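PDB 7OEC: DNA polymerase II large subunit, which carries an intein, the all-beta domain modelled here, which probably excises itself from the polymerase precursor and joins the flanking segments by protein splicing. Local coordinates for residues 19-24 against 162-167; 53-56 against 61-64; 79-84 against 89-94; 100-103 against 108-111. The protein carries 2 engineered substitutions. One frame throughout, in Å; residues are numbered along the deposited sequence.

Contact 1 of 4, residues 19-24 against 162-167; sequences PQRVTL and NENIVT
In the splicing domain of the intein, the tight turn that joins strands 158-161 and 165-168 is met by Arg21, which reaches across from strand 18-23 to Asn162 and Asn164. Two local motifs fold the turn: Glu163 is the centre of an inverse gamma turn, with a weak bond from Asn164 N back to Asn162 O (2.8 Å), and Asn164 and Ile165 form a G1 beta bulge. The Arg21 chain is bent at chi3 (-142°), and this lays its guanidinium face over Asn162 O, which stands 3.0 Å above the plane and toward the rim. Arg21 NH2 is the nearest nitrogen of the group to Asn162 O, at 3.1 Å, but the angle is too poor for a hydrogen bond. Asn164 brings its amide in nearly perpendicular, the two planes 82° apart, with OD1 directed at NH1; the modelled Arg21 NH1 to Asn164 OD1 separation of 2.4 Å is doubtful and supports no bond. The turn is fastened by other partners: Asn162 OD1 accepts from Arg10 N, Asn162 ND2 donates to Ser89 O, and Asn164 ND2 donates to Ile123 O. What Arg21 adds is therefore probably a loose electrostatic attraction between a positive group and two carbonyl oxygens, with no directional bond across this contact.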
# COMPACT_ATOMS: atom_id res chain seq x y z
N PRO A 19 -17.50 -0.20 -0.52
CA PRO A 19 -16.13 0.03 -0.07
C PRO A 19 -15.85 -0.70 1.22
O PRO A 19 -16.71 -0.83 2.10
CB PRO A 19 -16.04 1.55 0.09
CG PRO A 19 -17.39 2.02 0.17
CD PRO A 19 -18.33 1.00 -0.43
N GLN A 20 -14.62 -1.17 1.32
CA GLN A 20 -14.18 -1.79 2.55
C GLN A 20 -12.70 -2.01 2.53
O GLN A 20 -12.04 -1.86 1.50
CB GLN A 20 -14.78 -3.14 2.69
CG GLN A 20 -14.50 -3.99 1.55
CD GLN A 20 -15.55 -5.03 1.49
OE1 GLN A 20 -16.59 -4.86 0.85
NE2 GLN A 20 -15.32 -6.10 2.23
N ARG A 21 -12.19 -2.44 3.67
CA ARG A 21 -10.77 -2.72 3.83
C ARG A 21 -10.59 -4.22 3.97
O ARG A 21 -11.36 -4.88 4.67
CB ARG A 21 -10.18 -2.00 5.03
CG ARG A 21 -9.90 -0.58 4.75
CD ARG A 21 -9.12 -0.04 5.91
NE ARG A 21 -9.62 1.27 6.08
CZ ARG A 21 -9.49 2.01 7.15
NH1 ARG A 21 -10.07 3.19 7.06
NH2 ARG A 21 -8.87 1.57 8.27
N VAL A 22 -9.61 -4.76 3.26
CA VAL A 22 -9.23 -6.16 3.43
C VAL A 22 -7.74 -6.21 3.67
O VAL A 22 -7.01 -5.31 3.25
CB VAL A 22 -9.60 -7.04 2.23
CG1 VAL A 22 -11.09 -7.04 2.01
CG2 VAL A 22 -8.92 -6.56 1.00
N THR A 23 -7.25 -7.25 4.33
CA THR A 23 -5.80 -7.34 4.42
C THR A 23 -5.25 -7.82 3.08
O THR A 23 -5.96 -8.38 2.25
CB THR A 23 -5.35 -8.34 5.48
OG1 THR A 23 -5.80 -9.63 5.12
CG2 THR A 23 -5.85 -7.95 6.88
N LEU A 24 -3.96 -7.61 2.87
CA LEU A 24 -3.35 -8.07 1.63
C LEU A 24 -3.39 -9.59 1.54
O LEU A 24 -3.56 -10.15 0.45
CB LEU A 24 -1.92 -7.57 1.54
CG LEU A 24 -1.74 -6.18 1.01
CD1 LEU A 24 -0.34 -5.81 1.07
CD2 LEU A 24 -2.16 -6.15 -0.39
N ASN A 162 -4.00 0.76 5.43
CA ASN A 162 -4.12 0.91 6.87
C ASN A 162 -5.08 2.07 7.17
O ASN A 162 -6.21 2.04 6.66
CB ASN A 162 -2.76 1.00 7.52
CG ASN A 162 -1.98 -0.28 7.35
OD1 ASN A 162 -2.53 -1.30 6.94
ND2 ASN A 162 -0.70 -0.24 7.66
N GLU A 163 -4.70 3.02 8.01
CA GLU A 163 -5.57 4.14 8.37
C GLU A 163 -5.51 5.20 7.28
O GLU A 163 -5.06 6.33 7.49
CB GLU A 163 -5.17 4.70 9.73
CG GLU A 163 -5.16 3.63 10.82
CD GLU A 163 -3.77 3.03 11.13
OE1 GLU A 163 -2.86 3.12 10.28
OE2 GLU A 163 -3.60 2.46 12.26
N ASN A 164 -6.00 4.81 6.10
CA ASN A 164 -6.28 5.75 5.01
C ASN A 164 -5.02 6.45 4.47
O ASN A 164 -5.08 7.58 3.98
CB ASN A 164 -7.37 6.77 5.43
CG ASN A 164 -8.70 6.13 5.77
OD1 ASN A 164 -8.86 4.94 5.90
ND2 ASN A 164 -9.67 6.97 5.89
N ILE A 165 -3.90 5.72 4.45
CA ILE A 165 -2.60 6.26 4.07
C ILE A 165 -2.37 6.10 2.58
O ILE A 165 -2.44 4.99 2.05
CB ILE A 165 -1.49 5.55 4.86
CG1 ILE A 165 -1.59 5.90 6.34
CG2 ILE A 165 -0.14 5.91 4.30
CD1 ILE A 165 -0.96 4.86 7.24
N VAL A 166 -2.05 7.19 1.89
CA VAL A 166 -1.75 7.11 0.46
C VAL A 166 -0.31 6.66 0.29
O VAL A 166 0.61 7.27 0.84
CB VAL A 166 -1.96 8.47 -0.22
CG1 VAL A 166 -1.54 8.42 -1.72
CG2 VAL A 166 -3.39 8.90 -0.10
N THR A 167 -0.09 5.61 -0.51
CA THR A 167 1.27 5.19 -0.78
C THR A 167 1.35 4.57 -2.16
O THR A 167 0.37 4.48 -2.90
CB THR A 167 1.85 4.32 0.35
OG1 THR A 167 3.29 4.25 0.21
CG2 THR A 167 1.31 2.98 0.26

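Contact 2 of 4, residues 53-56 against 61-64; sequences YSFN and KVVL
Tyr53 and Leu64 share nearly the same first torsion, CG anti to the carbonyl carbon (chi1 -76° and -75°), and their side chains run side by side in the same direction from facing strands. Leu64 CD2 thereby comes down over the middle of the tyrosine ring, 3.3 Å from the Tyr53 ring centroid and 5° off the normal, a close CH-pi contact. Val62 CG1 meets the same ring at its edge, 3.7 Å from Tyr53 CD1. Shortening Tyr53 to an alanine takes the ring away, and Leu64 CD2 would probably lose the surface it rests on, with a gap opening beside Val62 CG1. Two pairs along, on the same face, Val62 CG2 sits at the edge of the Phe55 ring, while Lys61 O stands over one face of it. The backbones pair as a twisted antiparallel hairpin. Ser54 and Val63 bond both ways, with Ser54 N to Val63 O at 2.8 Å; Asn56 and Lys61 do the same, more tightly from Asn56 N to Lys61 O (2.8 Å) than from Lys61 N to Asn56 O (3.2 Å). On the other face Asn56 CB touches Val63 CG2, and Tyr156 packs against both residues. Around this hairpin of strands 50-56 and 61-74, Leu12 and Gln14 of strand 10-15 pack on Tyr53, Gln14 also reaches Leu64, and Ile123 of strand 119-123 packs on Phe55 and Val62.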
# COMPACT_ATOMS: atom_id res chain seq x y z
N TYR A 53 -9.01 1.17 -4.63
CA TYR A 53 -8.96 2.62 -4.61
C TYR A 53 -7.52 3.12 -4.73
O TYR A 53 -6.61 2.66 -4.04
CB TYR A 53 -9.57 3.13 -3.33
CG TYR A 53 -11.09 3.09 -3.27
CD1 TYR A 53 -11.83 4.17 -3.68
CD2 TYR A 53 -11.76 2.01 -2.75
CE1 TYR A 53 -13.18 4.17 -3.59
CE2 TYR A 53 -13.13 2.00 -2.65
CZ TYR A 53 -13.83 3.09 -3.08
OH TYR A 53 -15.20 3.18 -3.01
N SER A 54 -7.33 4.05 -5.61
CA SER A 54 -6.02 4.62 -5.87
C SER A 54 -6.12 6.13 -5.72
O SER A 54 -7.20 6.70 -5.61
CB SER A 54 -5.49 4.31 -7.28
OG SER A 54 -5.25 2.94 -7.47
N PHE A 55 -4.98 6.76 -5.71
CA PHE A 55 -4.91 8.21 -5.69
C PHE A 55 -4.23 8.64 -6.99
O PHE A 55 -3.15 8.14 -7.32
CB PHE A 55 -4.12 8.71 -4.48
CG PHE A 55 -4.33 10.16 -4.19
CD1 PHE A 55 -3.40 11.12 -4.58
CD2 PHE A 55 -5.50 10.58 -3.57
CE1 PHE A 55 -3.65 12.45 -4.33
CE2 PHE A 55 -5.74 11.92 -3.33
CZ PHE A 55 -4.81 12.85 -3.69
N ASN A 56 -4.90 9.52 -7.73
CA ASN A 56 -4.40 10.06 -8.98
C ASN A 56 -3.70 11.37 -8.66
O ASN A 56 -4.36 12.40 -8.40
CB ASN A 56 -5.52 10.31 -9.97
CG ASN A 56 -5.01 10.92 -11.20
OD1 ASN A 56 -3.79 11.06 -11.37
ND2 ASN A 56 -5.90 11.26 -12.11
N LYS A 61 -7.06 13.31 -6.84
CA LYS A 61 -8.38 12.72 -6.65
C LYS A 61 -8.25 11.23 -6.34
O LYS A 61 -7.40 10.55 -6.90
CB LYS A 61 -9.26 12.81 -7.93
CG LYS A 61 -9.88 14.14 -8.19
CD LYS A 61 -11.00 13.99 -9.23
CE LYS A 61 -10.63 12.98 -10.33
NZ LYS A 61 -11.46 13.06 -11.54
N VAL A 62 -9.13 10.71 -5.49
CA VAL A 62 -9.30 9.27 -5.34
C VAL A 62 -10.05 8.70 -6.54
O VAL A 62 -11.06 9.25 -7.01
CB VAL A 62 -10.07 9.02 -4.03
CG1 VAL A 62 -10.40 7.54 -3.84
CG2 VAL A 62 -9.23 9.48 -2.87
N VAL A 63 -9.57 7.58 -7.05
CA VAL A 63 -10.14 6.97 -8.24
C VAL A 63 -10.19 5.49 -7.97
O VAL A 63 -9.48 4.99 -7.10
CB VAL A 63 -9.25 7.24 -9.46
CG1 VAL A 63 -9.83 6.61 -10.77
CG2 VAL A 63 -9.11 8.73 -9.67
N LEU A 64 -11.06 4.78 -8.68
CA LEU A 64 -11.07 3.33 -8.65
C LEU A 64 -10.34 2.76 -9.87
O LEU A 64 -10.39 3.34 -10.95
CB LEU A 64 -12.52 2.85 -8.63
CG LEU A 64 -13.28 2.99 -7.33
CD1 LEU A 64 -14.70 2.67 -7.56
CD2 LEU A 64 -12.71 2.04 -6.29

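Contact 3 of 4, residues 79-84 against 89-94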
# COMPACT_ATOMS: atom_id res chain seq x y z
N LEU A 79 11.79 -5.17 7.09
CA LEU A 79 10.78 -4.19 6.81
C LEU A 79 11.17 -2.90 7.51
O LEU A 79 11.99 -2.87 8.42
CB LEU A 79 9.44 -4.67 7.35
CG LEU A 79 8.88 -5.99 6.84
CD1 LEU A 79 7.61 -6.35 7.67
CD2 LEU A 79 8.52 -5.92 5.43
N ILE A 80 10.54 -1.83 7.06
CA ILE A 80 10.58 -0.54 7.73
C ILE A 80 9.16 -0.21 8.17
O ILE A 80 8.21 -0.33 7.38
CB ILE A 80 11.17 0.53 6.80
CG1 ILE A 80 12.61 0.13 6.42
CG2 ILE A 80 11.16 1.89 7.48
CD1 ILE A 80 13.23 1.09 5.52
N ARG A 81 9.02 0.21 9.41
CA ARG A 81 7.76 0.66 9.95
C ARG A 81 7.81 2.16 10.17
O ARG A 81 8.75 2.68 10.78
CB ARG A 81 7.48 -0.05 11.28
CG ARG A 81 6.17 0.36 11.95
CD ARG A 81 6.03 -0.40 13.24
NE ARG A 81 4.96 0.10 14.07
CZ ARG A 81 3.69 -0.21 13.93
NH1 ARG A 81 3.29 -1.04 12.95
NH2 ARG A 81 2.83 0.30 14.82
N PHE A 82 6.81 2.84 9.66
CA PHE A 82 6.62 4.26 9.83
C PHE A 82 5.47 4.49 10.79
O PHE A 82 4.36 4.00 10.56
CB PHE A 82 6.27 4.87 8.48
CG PHE A 82 7.32 4.64 7.46
CD1 PHE A 82 8.48 5.40 7.48
CD2 PHE A 82 7.17 3.65 6.52
CE1 PHE A 82 9.47 5.18 6.59
CE2 PHE A 82 8.15 3.46 5.54
CZ PHE A 82 9.32 4.22 5.58
N GLU A 83 5.75 5.22 11.86
CA GLU A 83 4.74 5.64 12.81
C GLU A 83 4.51 7.10 12.55
O GLU A 83 5.47 7.88 12.54
CB GLU A 83 5.24 5.43 14.25
CG GLU A 83 5.62 3.94 14.40
CD GLU A 83 6.14 3.55 15.76
OE1 GLU A 83 6.25 4.47 16.61
OE2 GLU A 83 6.41 2.33 15.98
N LEU A 84 3.25 7.45 12.41
CA LEU A 84 2.84 8.77 12.01
C LEU A 84 2.22 9.56 13.16
O LEU A 84 1.68 9.02 14.14
CB LEU A 84 1.82 8.65 10.87
CG LEU A 84 2.29 7.72 9.70
CD1 LEU A 84 1.30 7.77 8.55
CD2 LEU A 84 3.65 8.12 9.19
N SER A 89 0.08 3.97 11.25
CA SER A 89 1.37 3.37 10.90
C SER A 89 1.22 2.51 9.66
O SER A 89 0.13 2.05 9.31
CB SER A 89 1.97 2.53 12.04
OG SER A 89 1.12 1.44 12.38
N PHE A 90 2.37 2.23 9.05
CA PHE A 90 2.42 1.23 8.00
C PHE A 90 3.83 0.68 7.87
O PHE A 90 4.79 1.29 8.34
CB PHE A 90 1.94 1.74 6.64
CG PHE A 90 2.81 2.76 5.96
CD1 PHE A 90 2.84 4.07 6.40
CD2 PHE A 90 3.52 2.43 4.81
CE1 PHE A 90 3.56 5.03 5.76
CE2 PHE A 90 4.25 3.41 4.13
CZ PHE A 90 4.25 4.73 4.61
N GLU A 91 3.94 -0.46 7.18
CA GLU A 91 5.21 -1.16 7.03
C GLU A 91 5.39 -1.55 5.59
O GLU A 91 4.43 -1.94 4.93
CB GLU A 91 5.24 -2.46 7.86
CG GLU A 91 5.15 -2.19 9.33
CD GLU A 91 5.06 -3.44 10.19
OE1 GLU A 91 5.02 -4.57 9.67
OE2 GLU A 91 5.04 -3.26 11.42
N THR A 92 6.63 -1.46 5.09
CA THR A 92 6.95 -1.90 3.74
C THR A 92 8.32 -2.55 3.73
O THR A 92 9.09 -2.42 4.67
CB THR A 92 7.01 -0.76 2.73
OG1 THR A 92 8.17 0.06 2.98
CG2 THR A 92 5.81 0.14 2.80
N THR A 93 8.63 -3.26 2.65
CA THR A 93 10.00 -3.71 2.53
C THR A 93 10.97 -2.53 2.34
O THR A 93 10.58 -1.40 2.01
CB THR A 93 10.15 -4.72 1.39
OG1 THR A 93 9.68 -4.10 0.21
CG2 THR A 93 9.37 -5.99 1.63
N VAL A 94 12.26 -2.80 2.58
CA VAL A 94 13.23 -1.71 2.77
C VAL A 94 13.33 -0.80 1.56
O VAL A 94 13.64 0.38 1.72
CB VAL A 94 14.62 -2.25 3.16
CG1 VAL A 94 14.49 -2.93 4.39
CG2 VAL A 94 15.19 -3.13 2.10
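Arg81 and Glu91 face each other in a non-hydrogen-bonded pair of the antiparallel beta hairpin 79-84/89-93, and their charges meet: Arg81 NH1 donates to Glu91 OE2 at 3.2 Å in a salt bridge. OE2 is met on its anti side but well out of the carboxylate plane, and with the planes 79° apart one nitrogen meets one oxygen, not a bidentate pair. Before reaching that oxygen, the arginine chain runs extended past Glu91, Arg81 CB lying 3.7 Å from Glu91 CG. A second carboxylate holds the other part of the guanidinium, Arg81 NE donating to Glu83 OE2 at 3.3 Å within the guanidinium plane. With Ser89 CB over one face of the group, the two bonds probably limit how far it can turn.

The face that carries Ile80, Phe82, Phe90 and Thr92 is mainly apolar. Phe82 and Phe90 lie obliquely, planes 35° apart, with Phe82 CD2 over the Phe90 ring near its rim. The phenyl of Phe90 is swung between its backbone N and carbonyl carbon (chi1 69°), which brings Phe90 CZ to 3.7 Å from Phe82 CD2. Two pairs of backbone bonds, Ile80 with Thr92 and Phe82 with Phe90, set this register. Farther out, strand 130-141 lines the far edge of 79-84, while Ile165 and Thr167 of strand 165-168 pack on Phe90. At the end of the hairpin Leu79 CD2 touches Thr93 CG2 at 3.9 Å, and Thr93 OG1 is bonded to Ala4 N.

Contact 4 of 4, residues 100-103 against 108-111; sequences VYEN and EKRA
The carboxylate of Glu102 is the flat group that meets the opposing strand: Lys109 NZ stands 3.6 Å from Glu102 OE1. The tyrosine ring next along, Tyr101, is turned to the other side of its strand, where it meets Phe106 edge-to-face and packs on Ile119 and Ile121. Strands 97-102 and 105-110 make a beta hairpin, and Lys109 spans it diagonally, since its own backbone partner is Val98 while that of Val100 is Val107. Its chain is extended from CG onward, CG itself anti to the carbonyl carbon (chi1 -67°), and this carries the methylenes past Val100 before the ammonium arrives at Glu102. Val100 CG2 touches that chain almost at a right angle, 3.7 Å from Lys109 CE and 3.9 Å from Lys109 CD. The ammonium also donates a hydrogen bond to Asn118 OD1, and Asn118 packs on Val100 and Glu102 as well. With an alanine in place of Lys109, Glu102 OE1 would probably be left without this opposite charge, Asn118 OD1 would lose a donor, and a gap would open beside Val100 CG2. No hydrogen bond joins Glu102 to Lys109, so their attraction is longer-range and weakly directional; the directed bond goes to Asn118, and the lysine serves at once as an apolar cover for a buried valine and a charged tie across the hairpin.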
# COMPACT_ATOMS: atom_id res chain seq x y z
N VAL A 100 5.89 10.73 -0.22
CA VAL A 100 5.90 11.78 0.78
C VAL A 100 5.52 13.08 0.09
O VAL A 100 5.74 13.24 -1.11
CB VAL A 100 7.25 11.89 1.51
CG1 VAL A 100 7.57 10.63 2.28
CG2 VAL A 100 8.33 12.14 0.59
N TYR A 101 4.94 13.99 0.82
CA TYR A 101 4.40 15.19 0.20
C TYR A 101 5.27 16.38 0.53
O TYR A 101 5.46 16.71 1.70
CB TYR A 101 3.00 15.45 0.69
CG TYR A 101 2.23 16.39 -0.20
CD1 TYR A 101 2.00 17.69 0.19
CD2 TYR A 101 1.73 15.96 -1.43
CE1 TYR A 101 1.25 18.57 -0.62
CE2 TYR A 101 1.01 16.82 -2.26
CZ TYR A 101 0.77 18.12 -1.84
OH TYR A 101 0.04 18.96 -2.66
N GLU A 102 5.85 16.98 -0.48
CA GLU A 102 6.87 18.00 -0.26
C GLU A 102 6.61 19.11 -1.25
O GLU A 102 6.53 18.86 -2.46
CB GLU A 102 8.29 17.44 -0.43
CG GLU A 102 8.62 16.35 0.59
CD GLU A 102 10.09 15.93 0.64
OE1 GLU A 102 10.51 15.46 1.76
OE2 GLU A 102 10.81 16.04 -0.41
N ASN A 103 6.45 20.33 -0.74
CA ASN A 103 6.39 21.52 -1.59
C ASN A 103 5.35 21.33 -2.70
O ASN A 103 5.58 21.65 -3.88
CB ASN A 103 7.78 21.89 -2.14
CG ASN A 103 8.70 22.61 -1.08
OD1 ASN A 103 9.32 21.96 -0.22
ND2 ASN A 103 8.77 23.95 -1.15
N GLU A 108 8.49 10.38 -4.66
CA GLU A 108 8.59 8.93 -4.51
C GLU A 108 10.01 8.60 -4.07
O GLU A 108 10.97 8.79 -4.82
CB GLU A 108 8.24 8.25 -5.83
CG GLU A 108 8.26 6.73 -5.75
CD GLU A 108 7.91 6.03 -7.09
OE1 GLU A 108 7.24 6.64 -7.94
OE2 GLU A 108 8.36 4.89 -7.29
N LYS A 109 10.14 8.12 -2.83
CA LYS A 109 11.40 7.78 -2.20
C LYS A 109 11.42 6.29 -1.87
O LYS A 109 10.38 5.74 -1.52
CB LYS A 109 11.51 8.43 -0.80
CG LYS A 109 11.60 9.92 -0.79
CD LYS A 109 11.88 10.51 0.60
CE LYS A 109 12.02 12.02 0.50
NZ LYS A 109 12.59 12.56 1.75
N ARG A 110 12.58 5.66 -1.90
CA ARG A 110 12.66 4.32 -1.33
C ARG A 110 12.43 4.42 0.17
O ARG A 110 12.79 5.41 0.80
CB ARG A 110 14.01 3.67 -1.62
CG ARG A 110 14.18 3.36 -3.10
CD ARG A 110 15.59 2.95 -3.47
NE ARG A 110 16.52 4.07 -3.36
CZ ARG A 110 17.81 4.03 -3.69
NH1 ARG A 110 18.35 2.91 -4.17
NH2 ARG A 110 18.56 5.12 -3.55
N ALA A 111 11.84 3.37 0.75
CA ALA A 111 11.45 3.45 2.15
C ALA A 111 12.62 3.82 3.04
O ALA A 111 12.45 4.60 3.98
CB ALA A 111 10.84 2.12 2.58

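Overall arrangement
Contacts 2, 3 and 4 each lie within one beta hairpin, whereas contact 1 joins segments far apart in sequence and closes a loop that encloses the other three. Contact 3 is the most buried, six of its eleven touching residues inside, with a salt-bridge network on one face and phenylalanines on the other. Contacts 2 and 4 lie farther out, about 13 and 14 Å from the chain's centre to theirs; contact 1 is nearer, about 7 Å, though Arg21 is exposed. Contact 2 owes its cohesion to backbone bonds and aromatic packing; contacts 1 and 4 are small and rely on one long basic side chain each. Contact 1 touches contacts 2 and 3, and Ala111 links contact 4 to contact 3.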